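Local coordinates for C-type diheme-containing protein (Kuenenia stuttgartiensis, PDB 6H5L) that probably carries electrons through two covalently bound c-type hemes as one subunit of a large multiheme reductase complex from an anammox bacterium, at residues B[63-68]-B[91-96]; B[167-172]-B[213-218]; B[112-117]-B[183-188]. All coordinates share one frame; numbering follows the deposited sequence.

Contact 1. Residues B[63-68]-B[91-96]. With HEC (heme c), chain L.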
loop_
_atom_site.group_PDB
_atom_site.type_symbol
_atom_site.label_atom_id
_atom_site.label_comp_id
_atom_site.label_asym_id
_atom_site.label_seq_id
_atom_site.Cartn_x
_atom_site.Cartn_y
_atom_site.Cartn_z
ATOM N N GLU B 63 4.595 39.983 40.860
ATOM C CA GLU B 63 3.987 39.776 39.550
ATOM C C GLU B 63 4.294 38.389 39.002
ATOM O O GLU B 63 3.458 37.799 38.310
ATOM C CB GLU B 63 4.470 40.851 38.576
ATOM C CG GLU B 63 4.150 42.286 39.002
ATOM C CD GLU B 63 5.071 42.796 40.095
ATOM O OE1 GLU B 63 6.199 42.277 40.212
ATOM O OE2 GLU B 63 4.658 43.703 40.845
ATOM N N ASP B 64 5.481 37.850 39.303
ATOM C CA ASP B 64 5.811 36.493 38.877
ATOM C C ASP B 64 4.839 35.484 39.468
ATOM O O ASP B 64 4.375 34.574 38.771
ATOM C CB ASP B 64 7.244 36.146 39.281
ATOM C CG ASP B 64 8.277 36.897 38.468
ATOM O OD1 ASP B 64 7.900 37.517 37.453
ATOM O OD2 ASP B 64 9.468 36.870 38.847
ATOM N N ILE B 65 4.529 35.622 40.758
ATOM C CA ILE B 65 3.615 34.689 41.411
ATOM C C ILE B 65 2.208 34.836 40.843
ATOM O O ILE B 65 1.541 33.844 40.528
ATOM C CB ILE B 65 3.637 34.897 42.936
ATOM C CG1 ILE B 65 5.058 34.726 43.477
ATOM C CG2 ILE B 65 2.685 33.929 43.621
ATOM C CD1 ILE B 65 5.197 35.080 44.944
ATOM N N TYR B 66 1.737 36.078 40.702
ATOM C CA TYR B 66 0.414 36.312 40.131
ATOM C C TYR B 66 0.303 35.745 38.723
ATOM O O TYR B 66 -0.767 35.272 38.327
ATOM C CB TYR B 66 0.106 37.811 40.125
ATOM C CG TYR B 66 -1.273 38.157 39.611
ATOM C CD1 TYR B 66 -2.360 38.224 40.472
ATOM C CD2 TYR B 66 -1.488 38.413 38.262
ATOM C CE1 TYR B 66 -3.622 38.534 40.004
ATOM C CE2 TYR B 66 -2.746 38.721 37.785
ATOM C CZ TYR B 66 -3.808 38.782 38.660
ATOM O OH TYR B 66 -5.059 39.088 38.185
ATOM N N ARG B 67 1.393 35.781 37.954
ATOM C CA ARG B 67 1.361 35.238 36.601
ATOM C C ARG B 67 1.195 33.726 36.624
ATOM O O ARG B 67 0.387 33.171 35.871
ATOM C CB ARG B 67 2.633 35.630 35.853
ATOM C CG ARG B 67 2.610 35.291 34.371
ATOM C CD ARG B 67 3.867 35.786 33.672
ATOM N NE ARG B 67 3.554 36.484 32.430
ATOM C CZ ARG B 67 4.466 36.920 31.567
ATOM N NH1 ARG B 67 5.756 36.726 31.807
ATOM N NH2 ARG B 67 4.086 37.546 30.462
ATOM N N THR B 68 1.956 33.041 37.481
ATOM C CA THR B 68 1.858 31.587 37.564
ATOM C C THR B 68 0.475 31.151 38.037
ATOM O O THR B 68 -0.068 30.150 37.555
ATOM C CB THR B 68 2.938 31.041 38.498
ATOM O OG1 THR B 68 4.207 31.603 38.140
ATOM C CG2 THR B 68 3.022 29.527 38.393
ATOM N N SER B 91 -4.817 38.639 46.163
ATOM C CA SER B 91 -4.837 38.619 47.621
ATOM C C SER B 91 -4.130 37.405 48.209
ATOM O O SER B 91 -3.783 37.424 49.395
ATOM C CB SER B 91 -6.280 38.665 48.132
ATOM O OG SER B 91 -6.977 37.476 47.805
ATOM N N VAL B 92 -3.910 36.349 47.417
ATOM C CA VAL B 92 -3.208 35.166 47.909
ATOM C C VAL B 92 -1.705 35.238 47.691
ATOM O O VAL B 92 -0.972 34.395 48.236
ATOM C CB VAL B 92 -3.739 33.872 47.259
ATOM C CG1 VAL B 92 -5.211 33.686 47.563
ATOM C CG2 VAL B 92 -3.491 33.887 45.754
ATOM N N VAL B 93 -1.222 36.201 46.903
ATOM C CA VAL B 93 0.221 36.370 46.735
ATOM C C VAL B 93 0.936 36.572 48.071
ATOM O O VAL B 93 1.914 35.859 48.331
ATOM C CB VAL B 93 0.513 37.496 45.730
ATOM C CG1 VAL B 93 2.012 37.736 45.618
ATOM C CG2 VAL B 93 -0.082 37.156 44.371
ATOM N N PRO B 94 0.511 37.498 48.945
ATOM C CA PRO B 94 1.213 37.622 50.235
ATOM C C PRO B 94 1.068 36.393 51.112
ATOM O O PRO B 94 1.973 36.102 51.905
ATOM C CB PRO B 94 0.556 38.851 50.883
ATOM C CG PRO B 94 -0.161 39.543 49.778
ATOM C CD PRO B 94 -0.585 38.473 48.840
ATOM N N VAL B 95 -0.048 35.669 51.003
ATOM C CA VAL B 95 -0.216 34.434 51.766
ATOM C C VAL B 95 0.874 33.437 51.397
ATOM O O VAL B 95 1.489 32.808 52.267
ATOM C CB VAL B 95 -1.620 33.846 51.537
ATOM C CG1 VAL B 95 -1.824 32.607 52.398
ATOM C CG2 VAL B 95 -2.691 34.888 51.825
ATOM N N LEU B 96 1.126 33.278 50.095
ATOM C CA LEU B 96 2.219 32.422 49.645
ATOM C C LEU B 96 3.570 32.961 50.102
ATOM O O LEU B 96 4.479 32.186 50.421
ATOM C CB LEU B 96 2.184 32.285 48.122
ATOM C CG LEU B 96 1.366 31.140 47.518
ATOM C CD1 LEU B 96 -0.104 31.234 47.897
ATOM C CD2 LEU B 96 1.526 31.106 46.005
HETATM FE FE HEC L . -0.606 25.283 42.801
HETATM C CHA HEC L . 2.613 24.981 41.665
HETATM C CHB HEC L . -0.068 28.650 43.342
HETATM C CHC HEC L . -3.815 25.623 44.009
HETATM C CHD HEC L . -1.142 21.908 42.389
HETATM N NA HEC L . 0.973 26.577 42.550
HETATM C C1A HEC L . 2.217 26.237 42.069
HETATM C C2A HEC L . 3.057 27.419 42.042
HETATM C C3A HEC L . 2.310 28.445 42.515
HETATM C C4A HEC L . 0.992 27.926 42.835
HETATM C CMA HEC L . 2.680 29.933 42.717
HETATM C CAA HEC L . 4.530 27.317 41.548
HETATM C CBA HEC L . 5.290 28.595 41.197
HETATM C CGA HEC L . 6.702 28.234 40.807
HETATM O O1A HEC L . 7.169 27.129 41.189
HETATM O O2A HEC L . 7.361 29.053 40.117
HETATM N NB HEC L . -1.724 26.839 43.552
HETATM C C1B HEC L . -1.318 28.156 43.659
HETATM C C2B HEC L . -2.442 28.929 44.156
HETATM C C3B HEC L . -3.470 28.094 44.344
HETATM C C4B HEC L . -3.041 26.764 43.965
HETATM C CMB HEC L . -2.425 30.447 44.435
HETATM C CAB HEC L . -4.884 28.447 44.861
HETATM C CBB HEC L . -5.659 29.279 43.814
HETATM N NC HEC L . -2.181 24.008 43.141
HETATM C C1C HEC L . -3.423 24.355 43.637
HETATM C C2C HEC L . -4.278 23.190 43.565
HETATM C C3C HEC L . -3.502 22.143 43.251
HETATM C C4C HEC L . -2.191 22.650 42.891
HETATM C CMC HEC L . -5.688 23.114 44.192
HETATM C CAC HEC L . -3.946 20.666 43.132
HETATM C CBC HEC L . -4.931 20.498 41.955
HETATM N ND HEC L . 0.553 23.691 42.133
HETATM C C1D HEC L . 0.111 22.372 42.045
HETATM C C2D HEC L . 1.189 21.560 41.526
HETATM C C3D HEC L . 2.359 22.526 41.303
HETATM C C4D HEC L . 1.871 23.822 41.705
HETATM C CMD HEC L . 1.161 20.040 41.258
HETATM C CAD HEC L . 3.768 22.203 40.762
HETATM C CBD HEC L . 3.719 22.111 39.243
HETATM C CGD HEC L . 5.080 21.744 38.716
HETATM O O1D HEC L . 6.067 22.454 39.040
HETATM O O2D HEC L . 5.176 20.742 37.961
#

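Contact 2. Residues B[167-172]-B[213-218]. With HEC (heme c), chain K.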
loop_
_atom_site.group_PDB
_atom_site.type_symbol
_atom_site.label_atom_id
_atom_site.label_comp_id
_atom_site.label_asym_id
_atom_site.label_seq_id
_atom_site.Cartn_x
_atom_site.Cartn_y
_atom_site.Cartn_z
ATOM N N PHE B 167 10.175 16.218 31.934
ATOM C CA PHE B 167 9.058 15.806 31.101
ATOM C C PHE B 167 9.396 15.979 29.623
ATOM O O PHE B 167 10.241 16.793 29.237
ATOM C CB PHE B 167 7.802 16.609 31.450
ATOM C CG PHE B 167 7.913 18.077 31.140
ATOM C CD1 PHE B 167 8.422 18.961 32.077
ATOM C CD2 PHE B 167 7.501 18.574 29.913
ATOM C CE1 PHE B 167 8.526 20.311 31.793
ATOM C CE2 PHE B 167 7.603 19.922 29.623
ATOM C CZ PHE B 167 8.115 20.792 30.565
ATOM N N ASP B 168 8.721 15.192 28.793
ATOM C CA ASP B 168 8.836 15.320 27.346
ATOM C C ASP B 168 8.247 16.660 26.920
ATOM O O ASP B 168 7.033 16.867 27.015
ATOM C CB ASP B 168 8.114 14.159 26.668
ATOM C CG ASP B 168 8.174 14.234 25.157
ATOM O OD1 ASP B 168 9.038 14.964 24.628
ATOM O OD2 ASP B 168 7.353 13.564 24.496
ATOM N N PHE B 169 9.096 17.575 26.452
ATOM C CA PHE B 169 8.629 18.889 26.029
ATOM C C PHE B 169 8.405 18.990 24.526
ATOM O O PHE B 169 8.085 20.078 24.036
ATOM C CB PHE B 169 9.595 19.993 26.498
ATOM C CG PHE B 169 10.989 19.905 25.920
ATOM C CD1 PHE B 169 11.242 20.257 24.601
ATOM C CD2 PHE B 169 12.056 19.525 26.718
ATOM C CE1 PHE B 169 12.521 20.191 24.079
ATOM C CE2 PHE B 169 13.339 19.461 26.204
ATOM C CZ PHE B 169 13.572 19.796 24.883
ATOM N N THR B 170 8.559 17.891 23.782
ATOM C CA THR B 170 8.248 17.917 22.357
ATOM C C THR B 170 6.767 18.156 22.093
ATOM O O THR B 170 6.402 18.472 20.955
ATOM C CB THR B 170 8.688 16.613 21.687
ATOM O OG1 THR B 170 7.924 15.519 22.211
ATOM C CG2 THR B 170 10.169 16.360 21.935
ATOM N N THR B 171 5.913 18.008 23.109
ATOM C CA THR B 171 4.507 18.364 22.971
ATOM C C THR B 171 4.306 19.870 22.889
ATOM O O THR B 171 3.254 20.318 22.421
ATOM C CB THR B 171 3.702 17.806 24.144
ATOM O OG1 THR B 171 4.130 18.436 25.358
ATOM C CG2 THR B 171 3.903 16.303 24.262
ATOM N N GLY B 172 5.284 20.656 23.336
ATOM C CA GLY B 172 5.172 22.096 23.337
ATOM C C GLY B 172 4.495 22.690 24.550
ATOM O O GLY B 172 4.329 23.915 24.606
ATOM N N HIS B 213 15.549 28.925 19.797
ATOM C CA HIS B 213 15.041 28.573 18.473
ATOM C C HIS B 213 15.170 27.079 18.206
ATOM O O HIS B 213 14.279 26.472 17.601
ATOM C CB HIS B 213 15.774 29.377 17.398
ATOM C CG HIS B 213 15.495 30.848 17.453
ATOM N ND1 HIS B 213 16.275 31.777 16.798
ATOM C CD2 HIS B 213 14.522 31.549 18.082
ATOM C CE1 HIS B 213 15.796 32.988 17.022
ATOM N NE2 HIS B 213 14.732 32.877 17.798
ATOM N N TYR B 214 16.271 26.467 18.647
ATOM C CA TYR B 214 16.433 25.031 18.439
ATOM C C TYR B 214 15.499 24.230 19.337
ATOM O O TYR B 214 14.996 23.174 18.934
ATOM C CB TYR B 214 17.882 24.609 18.679
ATOM C CG TYR B 214 18.068 23.113 18.588
ATOM C CD1 TYR B 214 18.035 22.463 17.361
ATOM C CD2 TYR B 214 18.261 22.346 19.731
ATOM C CE1 TYR B 214 18.196 21.092 17.272
ATOM C CE2 TYR B 214 18.423 20.976 19.653
ATOM C CZ TYR B 214 18.391 20.355 18.421
ATOM O OH TYR B 214 18.554 18.991 18.344
ATOM N N VAL B 215 15.267 24.703 20.562
ATOM C CA VAL B 215 14.341 24.013 21.457
ATOM C C VAL B 215 12.932 24.030 20.879
ATOM O O VAL B 215 12.222 23.017 20.904
ATOM C CB VAL B 215 14.387 24.636 22.865
ATOM C CG1 VAL B 215 13.271 24.073 23.731
ATOM C CG2 VAL B 215 15.737 24.384 23.512
ATOM N N MET B 216 12.505 25.178 20.345
ATOM C CA MET B 216 11.213 25.242 19.671
ATOM C C MET B 216 11.182 24.349 18.437
ATOM O O MET B 216 10.118 23.838 18.068
ATOM C CB MET B 216 10.891 26.687 19.287
ATOM C CG MET B 216 10.907 27.664 20.454
ATOM S SD MET B 216 9.653 27.308 21.699
ATOM C CE MET B 216 8.519 28.666 21.428
ATOM N N SER B 217 12.334 24.154 17.789
ATOM C CA SER B 217 12.398 23.276 16.625
ATOM C C SER B 217 12.067 21.834 16.985
ATOM O O SER B 217 11.553 21.087 16.145
ATOM C CB SER B 217 13.785 23.359 15.986
ATOM O OG SER B 217 14.097 22.166 15.285
ATOM N N LEU B 218 12.353 21.423 18.221
ATOM C CA LEU B 218 12.087 20.056 18.652
ATOM C C LEU B 218 10.609 19.792 18.907
ATOM O O LEU B 218 10.215 18.625 19.015
ATOM C CB LEU B 218 12.898 19.738 19.910
ATOM C CG LEU B 218 14.418 19.803 19.736
ATOM C CD1 LEU B 218 15.130 19.512 21.049
ATOM C CD2 LEU B 218 14.873 18.841 18.650
HETATM FE FE HEC K . 16.614 21.300 31.285
HETATM C CHA HEC K . 13.467 22.025 32.451
HETATM C CHB HEC K . 15.908 22.991 28.377
HETATM C CHC HEC K . 19.864 20.901 30.253
HETATM C CHD HEC K . 17.106 19.012 33.778
HETATM N NA HEC K . 15.001 22.373 30.571
HETATM C C1A HEC K . 13.758 22.441 31.170
HETATM C C2A HEC K . 12.831 23.027 30.220
HETATM C C3A HEC K . 13.506 23.290 29.094
HETATM C C4A HEC K . 14.884 22.885 29.292
HETATM C CMA HEC K . 12.933 23.917 27.802
HETATM C CAA HEC K . 11.327 23.287 30.472
HETATM C CBA HEC K . 11.083 24.772 30.736
HETATM C CGA HEC K . 9.620 24.997 31.021
HETATM O O1A HEC K . 8.869 23.994 31.137
HETATM O O2A HEC K . 9.203 26.178 31.136
HETATM N NB HEC K . 17.675 21.778 29.582
HETATM C C1B HEC K . 17.221 22.622 28.588
HETATM C C2B HEC K . 18.362 23.064 27.815
HETATM C C3B HEC K . 19.461 22.486 28.327
HETATM C C4B HEC K . 19.046 21.667 29.451
HETATM C CMB HEC K . 18.270 24.012 26.598
HETATM C CAB HEC K . 20.923 22.630 27.843
HETATM C CBB HEC K . 21.436 24.085 27.925
HETATM N NC HEC K . 18.181 20.135 31.874
HETATM C C1C HEC K . 19.464 20.182 31.360
HETATM C C2C HEC K . 20.336 19.459 32.266
HETATM C C3C HEC K . 19.557 18.831 33.159
HETATM C C4C HEC K . 18.195 19.315 32.986
HETATM C CMC HEC K . 21.817 19.128 31.958
HETATM C CAC HEC K . 20.030 17.874 34.280
HETATM C CBC HEC K . 20.884 18.634 35.318
HETATM N ND HEC K . 15.449 20.609 32.867
HETATM C C1D HEC K . 15.894 19.678 33.804
HETATM C C2D HEC K . 14.869 19.522 34.813
HETATM C C3D HEC K . 13.730 20.465 34.399
HETATM C C4D HEC K . 14.181 21.096 33.179
HETATM C CMD HEC K . 14.915 18.600 36.049
HETATM C CAD HEC K . 12.385 20.695 35.126
HETATM C CBD HEC K . 11.396 19.602 34.734
HETATM C CGD HEC K . 10.133 19.733 35.545
HETATM O O1D HEC K . 9.961 20.771 36.236
HETATM O O2D HEC K . 9.295 18.794 35.503
#

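Contact 3. Residues B[112-117]-B[183-188]. With HEC (heme c), chain K.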
loop_
_atom_site.group_PDB
_atom_site.type_symbol
_atom_site.label_atom_id
_atom_site.label_comp_id
_atom_site.label_asym_id
_atom_site.label_seq_id
_atom_site.Cartn_x
_atom_site.Cartn_y
_atom_site.Cartn_z
ATOM N N VAL B 112 14.946 40.712 34.919
ATOM C CA VAL B 112 15.850 40.756 33.780
ATOM C C VAL B 112 15.165 41.435 32.598
ATOM O O VAL B 112 13.934 41.522 32.511
ATOM C CB VAL B 112 16.333 39.344 33.407
ATOM C CG1 VAL B 112 16.977 38.668 34.607
ATOM C CG2 VAL B 112 15.177 38.509 32.874
ATOM N N ASP B 113 15.985 41.932 31.677
ATOM C CA ASP B 113 15.504 42.604 30.475
ATOM C C ASP B 113 15.497 41.593 29.334
ATOM O O ASP B 113 16.555 41.105 28.922
ATOM C CB ASP B 113 16.377 43.812 30.143
ATOM C CG ASP B 113 16.428 44.818 31.277
ATOM O OD1 ASP B 113 15.392 45.006 31.950
ATOM O OD2 ASP B 113 17.504 45.413 31.496
ATOM N N VAL B 114 14.300 41.272 28.837
ATOM C CA VAL B 114 14.170 40.284 27.768
ATOM C C VAL B 114 14.903 40.752 26.518
ATOM O O VAL B 114 15.679 40.004 25.911
ATOM C CB VAL B 114 12.686 40.005 27.473
ATOM C CG1 VAL B 114 12.553 39.089 26.266
ATOM C CG2 VAL B 114 12.004 39.404 28.692
ATOM N N GLY B 115 14.671 41.996 26.119
ATOM C CA GLY B 115 15.202 42.476 24.865
ATOM C C GLY B 115 14.287 42.111 23.710
ATOM O O GLY B 115 13.120 41.747 23.883
ATOM N N LEU B 116 14.838 42.205 22.512
ATOM C CA LEU B 116 14.047 41.904 21.328
ATOM C C LEU B 116 14.295 40.472 20.887
ATOM O O LEU B 116 15.457 40.085 20.697
ATOM C CB LEU B 116 14.402 42.865 20.197
ATOM C CG LEU B 116 14.388 44.346 20.579
ATOM C CD1 LEU B 116 14.981 45.187 19.463
ATOM C CD2 LEU B 116 12.974 44.801 20.906
ATOM N N PRO B 117 13.253 39.660 20.724
ATOM C CA PRO B 117 13.459 38.284 20.254
ATOM C C PRO B 117 14.060 38.262 18.855
ATOM O O PRO B 117 13.563 38.916 17.936
ATOM C CB PRO B 117 12.046 37.684 20.279
ATOM C CG PRO B 117 11.122 38.859 20.268
ATOM C CD PRO B 117 11.837 39.941 21.016
ATOM N N VAL B 183 10.447 30.642 26.971
ATOM C CA VAL B 183 11.549 29.685 26.966
ATOM C C VAL B 183 12.883 30.407 27.118
ATOM O O VAL B 183 13.788 29.927 27.812
ATOM C CB VAL B 183 11.503 28.825 25.691
ATOM C CG1 VAL B 183 12.722 27.920 25.609
ATOM C CG2 VAL B 183 10.227 27.999 25.661
ATOM N N TYR B 184 13.027 31.568 26.476
ATOM C CA TYR B 184 14.236 32.365 26.659
ATOM C C TYR B 184 14.390 32.802 28.111
ATOM O O TYR B 184 15.510 32.864 28.633
ATOM C CB TYR B 184 14.210 33.581 25.732
ATOM C CG TYR B 184 15.290 34.604 26.022
ATOM C CD1 TYR B 184 16.567 34.465 25.492
ATOM C CD2 TYR B 184 15.028 35.711 26.822
ATOM C CE1 TYR B 184 17.554 35.398 25.755
ATOM C CE2 TYR B 184 16.009 36.646 27.090
ATOM C CZ TYR B 184 17.270 36.485 26.554
ATOM O OH TYR B 184 18.251 37.413 26.816
ATOM N N LEU B 185 13.275 33.120 28.774
ATOM C CA LEU B 185 13.334 33.513 30.179
ATOM C C LEU B 185 13.866 32.382 31.049
ATOM O O LEU B 185 14.677 32.615 31.953
ATOM C CB LEU B 185 11.951 33.952 30.661
ATOM C CG LEU B 185 11.601 35.433 30.501
ATOM C CD1 LEU B 185 10.139 35.673 30.836
ATOM C CD2 LEU B 185 12.500 36.288 31.383
ATOM N N ARG B 186 13.418 31.148 30.792
ATOM C CA ARG B 186 13.869 30.010 31.587
ATOM C C ARG B 186 15.379 29.835 31.495
ATOM O O ARG B 186 16.046 29.581 32.506
ATOM C CB ARG B 186 13.157 28.736 31.133
ATOM C CG ARG B 186 11.636 28.809 31.152
ATOM C CD ARG B 186 11.071 28.858 32.564
ATOM N NE ARG B 186 11.008 30.216 33.096
ATOM C CZ ARG B 186 10.017 31.067 32.848
ATOM N NH1 ARG B 186 9.007 30.703 32.069
ATOM N NH2 ARG B 186 10.040 32.283 33.376
ATOM N N PHE B 187 15.939 29.970 30.291
ATOM C CA PHE B 187 17.379 29.826 30.119
ATOM C C PHE B 187 18.145 31.003 30.705
ATOM O O PHE B 187 19.330 30.857 31.029
ATOM C CB PHE B 187 17.727 29.673 28.635
ATOM C CG PHE B 187 17.032 28.520 27.958
ATOM C CD1 PHE B 187 16.544 27.451 28.692
ATOM C CD2 PHE B 187 16.876 28.507 26.582
ATOM C CE1 PHE B 187 15.906 26.397 28.066
ATOM C CE2 PHE B 187 16.243 27.454 25.952
ATOM C CZ PHE B 187 15.756 26.398 26.694
ATOM N N THR B 188 17.499 32.159 30.850
ATOM C CA THR B 188 18.143 33.342 31.403
ATOM C C THR B 188 17.996 33.442 32.916
ATOM O O THR B 188 18.816 34.104 33.565
ATOM C CB THR B 188 17.566 34.602 30.742
ATOM O OG1 THR B 188 17.509 34.411 29.324
ATOM C CG2 THR B 188 18.436 35.819 31.038
HETATM FE FE HEC K . 16.614 21.300 31.285
HETATM C CHA HEC K . 13.467 22.025 32.451
HETATM C CHB HEC K . 15.908 22.991 28.377
HETATM C CHC HEC K . 19.864 20.901 30.253
HETATM C CHD HEC K . 17.106 19.012 33.778
HETATM N NA HEC K . 15.001 22.373 30.571
HETATM C C1A HEC K . 13.758 22.441 31.170
HETATM C C2A HEC K . 12.831 23.027 30.220
HETATM C C3A HEC K . 13.506 23.290 29.094
HETATM C C4A HEC K . 14.884 22.885 29.292
HETATM C CMA HEC K . 12.933 23.917 27.802
HETATM C CAA HEC K . 11.327 23.287 30.472
HETATM C CBA HEC K . 11.083 24.772 30.736
HETATM C CGA HEC K . 9.620 24.997 31.021
HETATM O O1A HEC K . 8.869 23.994 31.137
HETATM O O2A HEC K . 9.203 26.178 31.136
HETATM N NB HEC K . 17.675 21.778 29.582
HETATM C C1B HEC K . 17.221 22.622 28.588
HETATM C C2B HEC K . 18.362 23.064 27.815
HETATM C C3B HEC K . 19.461 22.486 28.327
HETATM C C4B HEC K . 19.046 21.667 29.451
HETATM C CMB HEC K . 18.270 24.012 26.598
HETATM C CAB HEC K . 20.923 22.630 27.843
HETATM C CBB HEC K . 21.436 24.085 27.925
HETATM N NC HEC K . 18.181 20.135 31.874
HETATM C C1C HEC K . 19.464 20.182 31.360
HETATM C C2C HEC K . 20.336 19.459 32.266
HETATM C C3C HEC K . 19.557 18.831 33.159
HETATM C C4C HEC K . 18.195 19.315 32.986
HETATM C CMC HEC K . 21.817 19.128 31.958
HETATM C CAC HEC K . 20.030 17.874 34.280
HETATM C CBC HEC K . 20.884 18.634 35.318
HETATM N ND HEC K . 15.449 20.609 32.867
HETATM C C1D HEC K . 15.894 19.678 33.804
HETATM C C2D HEC K . 14.869 19.522 34.813
HETATM C C3D HEC K . 13.730 20.465 34.399
HETATM C C4D HEC K . 14.181 21.096 33.179
HETATM C CMD HEC K . 14.915 18.600 36.049
HETATM C CAD HEC K . 12.385 20.695 35.126
HETATM C CBD HEC K . 11.396 19.602 34.734
HETATM C CGD HEC K . 10.133 19.733 35.545
HETATM O O1D HEC K . 9.961 20.771 36.236
HETATM O O2D HEC K . 9.295 18.794 35.503
#

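Contact 1. Residues B[63-68]-B[91-96]
Tyr66 meets Val93 through the root of its side chain, CB lying 4.3 Å from Val93 CG2, while its side chain also packs on Glu86, Arg89 and Ala90 of helix 86-91. The other flat group, the heme c, is approached at its peripheral substituents. Leu96 CD2 sits 3.7 Å from the ring methyl CMA, Val92 CG2 is 3.8 Å from the methyl CMB, and Thr68 CG2 lies 3.7 Å from CBA of a propionate arm. Beneath this rim Ile65 joins the two helices with both of its branches. Its CG2 methyl, anti to the backbone N, reaches Leu96 CD2 at 3.9 Å, and the two side chains run past each other in opposite senses. The other branch ends in CD1, 4.2 Å from Val93 CG1. All of this is apolar packing between buried residues, as expected for the heme crevice of a class I cytochrome c fold, in which helix 62-71 and helix 93-97 line the pocket together with the N-terminal helix. That third helix, 9-18, supplies Val14 behind Val92 and Tyr15 beside Leu96; Cys19, which is covalently attached to the heme, is also close to Leu96. The polar end of Thr68 is turned back into its own helix: with chi1 at -49°, OG1 donates to Asp64 O at 3.0 Å, an oxygen that also accepts from Thr68 N on the opposite face of its carbonyl plane. The same rotation, with CG2 anti to the backbone N, points CG2 at the propionate arm. Farther out, Tyr66 and Arg67 pack on Leu116 of the second subunit.

Contact 2. Residues B[167-172]-B[213-218]
Phe169 and Val215 cross at about a right angle, with ring atom CE1 4.0 Å from Val215 CG1. Leu218 comes to the same ring differently: its CD1 lies at the edge, near the ring plane, 4.1 Å from Phe169 CE1. Both branches meet the ring at CE1, from directions about at right angles. A chi1 of 63° sets Phe169 CG between the backbone N and the carbonyl carbon, and from there the ring also meets the imidazole of His142, the axial heme ligand, with planes inclined by about 65°. Leu218 is itself steadied from behind, since its CG rests over one face of the Tyr214 ring, offset toward the rim. Next along the loop, Thr170 puts CB 3.7 Å from Leu218 O. The loop is folded by an Asx turn, in which Asp168 OD1 takes Thr170 N at 3.1 Å; the same oxygen also accepts Thr170 OG1 at 2.7 Å, from the same face of the carboxylate. The Asx turn leads into a type I turn from Phe169 to Gly172. At the other end of the loop Phe167 turns the edge of its ring to the heme, CZ being 3.3 Å from propionate oxygen O1A and in plane with it. An alanine here removes the ring lying against both propionates, and would probably leave a gap beside them and let O1A shift. Apart from Thr170 against Leu218 O, the segments meet through apolar side chains, while Asp168 and Thr170 bond each other and have weak links to Arg147; the fit beside the axial histidine probably depends mainly on shape.

Contact 3. Residues B[112-117]-B[183-188]
Leu185 receives two valines on a single methyl: its CD2 lies 3.8 Å from Val112 CG2 and 4.1 Å from Val114 CG2. Val114 crosses it at about a right angle, and Val112 more obliquely. Beside this cluster Tyr184 carries its ring, CG anti to the backbone N (chi1 169°), out to the loop, where CE2 is 3.6 Å from Val114 O and CD2 is 4.2 Å from Val114 CG1. The carbonyl meets the ring obliquely, as packing. One helical turn on, Thr188 holds OG1 over the centre of the Tyr184 ring, 3.4 Å above its plane, while donating to Tyr184 O at 2.6 Å. The second shell comes from helix 205-217: Trp209 stacks on the Tyr184 ring, and Arg208 bonds both Tyr184 OH and Thr188 OG1, which makes it a brace for the whole tyrosine-threonine pair. In this way an irregular loop, running between the two heme-binding halves of a diheme cytochrome c, is laid along the outer side of helix 180-189. The other side of that helix serves the heme. Phe187 brings CE1 to 3.4 Å from the meso carbon CHB, has Val183 O over one ring face, and also packs on the axial ligand Met196. Arg186, its chain bent at chi2 and chi3, passes its aliphatic part by a propionate, with CD 3.6 Å from heme O2A. At Gly115 the backbone takes a positive phi (85°), where a side chain would jam against the preceding carbonyl. Just beyond, Pro117 packs on Arg67 of the second subunit.

Contact 1 closes early in the chain, beside the first heme, whereas contacts 2 and 3 interlock farther on, their segments alternating in sequence round the second heme. The centres of contacts 1 and 2 are 28 Å apart, on opposite sides of the chain's centre; contact 3 lies 21 Å from contact 1 and 17 Å from contact 2. Contacts 2 and 3 touch where successive helices 180-189 and 205-217 pack, Val215 CG2 being 3.8 Å from Phe187 CZ. Contacts 1 and 3 approach to about 5 Å at their nearest atoms without touching, and both reach the second subunit. Each heme thus has packing from a different part of the chain, consistent with a two-domain electron carrier.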